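Local coordinates for protein putative short-chain dehydrogenase/reductase (Corynebacterium glutamicum, PDB 3E9N) that probably acts as an NAD(P)-dependent oxidoreductase of the short-chain dehydrogenase/reductase family, perhaps reducing acetoacetyl-CoA, although its substrate has not been established, at residues A13-K23 and N37-I47. Sequence-based numbering, arbitrary orientation.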
loop_
_atom_site.group_PDB
_atom_site.type_symbol
_atom_site.label_atom_id
_atom_site.label_comp_id
_atom_site.label_asym_id
_atom_site.label_seq_id
_atom_site.Cartn_x
_atom_site.Cartn_y
_atom_site.Cartn_z
ATOM N N ALA A 13 7.836 -28.724 -2.463
ATOM C CA ALA A 13 9.059 -29.183 -1.811
ATOM C C ALA A 13 10.173 -29.591 -2.770
ATOM O O ALA A 13 11.336 -29.753 -2.329
ATOM C CB ALA A 13 8.755 -30.330 -0.854
ATOM N N THR A 14 9.839 -29.815 -4.050
ATOM C CA THR A 14 10.844 -30.197 -5.038
ATOM C C THR A 14 11.341 -29.040 -5.936
ATOM O O THR A 14 12.345 -29.194 -6.716
ATOM C CB THR A 14 10.483 -31.523 -5.830
ATOM O OG1 THR A 14 9.367 -31.335 -6.708
ATOM C CG2 THR A 14 10.184 -32.701 -4.862
ATOM N N GLY A 15 10.688 -27.871 -5.817
ATOM C CA GLY A 15 11.197 -26.645 -6.438
ATOM C C GLY A 15 12.483 -26.229 -5.752
ATOM O O GLY A 15 12.818 -26.787 -4.723
ATOM N N GLY A 16 13.207 -25.255 -6.312
ATOM C CA GLY A 16 14.472 -24.762 -5.731
ATOM C C GLY A 16 14.369 -24.265 -4.290
ATOM O O GLY A 16 15.149 -24.681 -3.420
ATOM N N MET A 17 13.397 -23.397 -4.023
ATOM C CA MET A 17 13.108 -22.896 -2.655
ATOM C C MET A 17 12.712 -24.016 -1.677
ATOM O O MET A 17 13.261 -24.117 -0.588
ATOM C CB MET A 17 11.990 -21.840 -2.686
ATOM C CG MET A 17 12.345 -20.427 -3.300
ATOM S SD MET A 17 10.808 -19.388 -3.407
ATOM C CE MET A 17 11.467 -17.960 -4.202
ATOM N N GLY A 18 11.736 -24.842 -2.052
ATOM C CA GLY A 18 11.275 -25.885 -1.147
ATOM C C GLY A 18 12.387 -26.834 -0.721
ATOM O O GLY A 18 12.504 -27.204 0.445
ATOM N N ILE A 19 13.228 -27.247 -1.648
ATOM C CA ILE A 19 14.370 -28.068 -1.253
ATOM C C ILE A 19 15.182 -27.429 -0.143
ATOM O O ILE A 19 15.469 -28.087 0.880
ATOM C CB ILE A 19 15.286 -28.397 -2.452
ATOM C CG1 ILE A 19 14.559 -29.371 -3.411
ATOM C CG2 ILE A 19 16.655 -28.992 -1.976
ATOM C CD1 ILE A 19 15.087 -29.335 -4.882
ATOM N N GLU A 20 15.567 -26.159 -0.314
ATOM C CA GLU A 20 16.326 -25.483 0.738
ATOM C C GLU A 20 15.496 -25.346 2.026
ATOM O O GLU A 20 16.036 -25.455 3.130
ATOM C CB GLU A 20 16.876 -24.119 0.282
ATOM C CG GLU A 20 17.866 -24.146 -0.886
ATOM C CD GLU A 20 19.089 -24.980 -0.595
ATOM O OE1 GLU A 20 19.545 -25.681 -1.516
ATOM O OE2 GLU A 20 19.580 -24.994 0.558
ATOM N N ILE A 21 14.194 -25.110 1.898
ATOM C CA ILE A 21 13.338 -24.977 3.084
ATOM C C ILE A 21 13.244 -26.335 3.818
ATOM O O ILE A 21 13.342 -26.408 5.051
ATOM C CB ILE A 21 11.922 -24.444 2.725
ATOM C CG1 ILE A 21 12.048 -22.999 2.213
ATOM C CG2 ILE A 21 10.962 -24.596 3.913
ATOM C CD1 ILE A 21 10.803 -22.437 1.493
ATOM N N VAL A 22 13.101 -27.417 3.062
ATOM C CA VAL A 22 13.046 -28.736 3.714
ATOM C C VAL A 22 14.339 -29.052 4.453
ATOM O O VAL A 22 14.296 -29.533 5.596
ATOM C CB VAL A 22 12.724 -29.894 2.734
ATOM C CG1 VAL A 22 13.010 -31.215 3.420
ATOM C CG2 VAL A 22 11.258 -29.818 2.263
ATOM N N LYS A 23 15.487 -28.778 3.818
ATOM C CA LYS A 23 16.768 -29.063 4.490
ATOM C C LYS A 23 16.873 -28.230 5.763
ATOM O O LYS A 23 17.359 -28.723 6.771
ATOM C CB LYS A 23 17.999 -28.846 3.574
ATOM C CG LYS A 23 17.845 -29.374 2.153
ATOM C CD LYS A 23 19.169 -29.693 1.384
ATOM C CE LYS A 23 20.112 -28.482 1.368
ATOM N NZ LYS A 23 20.757 -28.243 0.025
ATOM N N ASN A 37 8.457 -33.596 -8.309
ATOM C CA ASN A 37 9.635 -34.289 -8.849
ATOM C C ASN A 37 10.136 -35.518 -8.062
ATOM O O ASN A 37 10.608 -35.414 -6.925
ATOM C CB ASN A 37 10.785 -33.317 -9.121
ATOM C CG ASN A 37 11.881 -33.950 -9.964
ATOM O OD1 ASN A 37 12.575 -34.854 -9.511
ATOM N ND2 ASN A 37 12.037 -33.473 -11.193
ATOM N N PRO A 38 10.044 -36.693 -8.701
ATOM C CA PRO A 38 10.262 -37.988 -8.027
ATOM C C PRO A 38 11.716 -38.219 -7.642
ATOM O O PRO A 38 11.983 -38.859 -6.626
ATOM C CB PRO A 38 9.786 -39.018 -9.064
ATOM C CG PRO A 38 8.865 -38.208 -10.004
ATOM C CD PRO A 38 9.492 -36.845 -10.062
ATOM N N GLU A 39 12.642 -37.679 -8.429
ATOM C CA GLU A 39 14.058 -37.789 -8.096
ATOM C C GLU A 39 14.425 -36.862 -6.920
ATOM O O GLU A 39 15.286 -37.213 -6.075
ATOM C CB GLU A 39 14.951 -37.518 -9.327
ATOM N N HIS A 40 13.779 -35.693 -6.837
ATOM C CA HIS A 40 14.147 -34.757 -5.772
ATOM C C HIS A 40 13.574 -35.295 -4.488
ATOM O O HIS A 40 14.187 -35.159 -3.411
ATOM C CB HIS A 40 13.627 -33.345 -6.023
ATOM C CG HIS A 40 14.390 -32.598 -7.069
ATOM N ND1 HIS A 40 15.767 -32.509 -7.066
ATOM C CD2 HIS A 40 13.968 -31.898 -8.147
ATOM C CE1 HIS A 40 16.160 -31.782 -8.097
ATOM N NE2 HIS A 40 15.086 -31.398 -8.769
ATOM N N LEU A 41 12.409 -35.935 -4.631
ATOM C CA LEU A 41 11.667 -36.512 -3.509
ATOM C C LEU A 41 12.476 -37.641 -2.903
ATOM O O LEU A 41 12.651 -37.709 -1.686
ATOM C CB LEU A 41 10.284 -36.993 -3.959
ATOM C CG LEU A 41 9.183 -35.933 -4.145
ATOM C CD1 LEU A 41 7.841 -36.589 -4.476
ATOM C CD2 LEU A 41 9.043 -35.022 -2.898
ATOM N N ALA A 42 13.016 -38.498 -3.772
ATOM C CA ALA A 42 13.924 -39.558 -3.340
ATOM C C ALA A 42 15.114 -38.900 -2.692
ATOM O O ALA A 42 15.500 -39.235 -1.565
ATOM C CB ALA A 42 14.364 -40.413 -4.516
ATOM N N ALA A 43 15.702 -37.942 -3.388
ATOM C CA ALA A 43 16.834 -37.222 -2.791
ATOM C C ALA A 43 16.462 -36.654 -1.403
ATOM O O ALA A 43 17.225 -36.788 -0.438
ATOM C CB ALA A 43 17.352 -36.115 -3.745
ATOM N N LEU A 44 15.276 -36.058 -1.301
ATOM C CA LEU A 44 14.799 -35.506 -0.024
ATOM C C LEU A 44 14.656 -36.550 1.085
ATOM O O LEU A 44 15.053 -36.289 2.229
ATOM C CB LEU A 44 13.483 -34.730 -0.191
ATOM C CG LEU A 44 13.500 -33.356 -0.884
ATOM C CD1 LEU A 44 12.097 -32.908 -1.165
ATOM C CD2 LEU A 44 14.185 -32.304 -0.035
ATOM N N ALA A 45 14.110 -37.724 0.762
ATOM C CA ALA A 45 13.981 -38.783 1.765
ATOM C C ALA A 45 15.326 -39.312 2.275
ATOM O O ALA A 45 15.352 -40.087 3.227
ATOM C CB ALA A 45 13.112 -39.959 1.239
ATOM N N GLU A 46 16.430 -38.929 1.643
ATOM C CA GLU A 46 17.729 -39.278 2.214
ATOM C C GLU A 46 18.002 -38.432 3.472
ATOM O O GLU A 46 18.930 -38.722 4.239
ATOM C CB GLU A 46 18.872 -39.140 1.192
ATOM N N ILE A 47 17.187 -37.399 3.697
ATOM C CA ILE A 47 17.388 -36.546 4.878
ATOM C C ILE A 47 16.607 -37.140 6.016
ATOM O O ILE A 47 15.467 -37.529 5.828
ATOM C CB ILE A 47 16.976 -35.087 4.648
ATOM C CG1 ILE A 47 17.891 -34.462 3.600
ATOM C CG2 ILE A 47 17.077 -34.313 5.958
ATOM C CD1 ILE A 47 17.254 -33.393 2.748
#
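Ala13 begins the contact by packing CB and its carbonyl oxygen against CD1 of Leu44, within the Rossmann fold of short-chain dehydrogenases, whose glycine-rich motif runs from the loop Ala13-Gly15, with Gly15 as N-cap, into the first turn of helix 16-23 with Gly16 and Gly18. That helix and helix 38-45 lie on the same side of the parallel sheet; the axes of these short segments come within 11.3 Å and diverge by 11°. Thr14 buries more surface here than any other residue. Its rotamer turns OG1 to Asn37 N, which donates to it at 2.9 Å with an N-H...O angle of 163°; Arg36 N also donates to this hydroxyl, so two successive amides just after strand 30-35 grip one oxygen. CG2 of Thr14 meets CD2 of Leu41 instead. Asn37 in turn N-caps helix 38-45, OD1 accepting from His40 N at 3.1 Å. Further along, Ile19 lays CD1 over one face of the His40 ring, a CH-pi contact 4.0 Å from the centroid and 14° off the normal. Val22, facing strand 30-35, touches CD2 of Leu44 through CG1 at 3.8 Å, and both side chains rest on Val50. Lys23, which is exposed, directs NZ back to Glu20 OE1 in a salt bridge, while its CG lies 4.1 Å from Ile47 CD1.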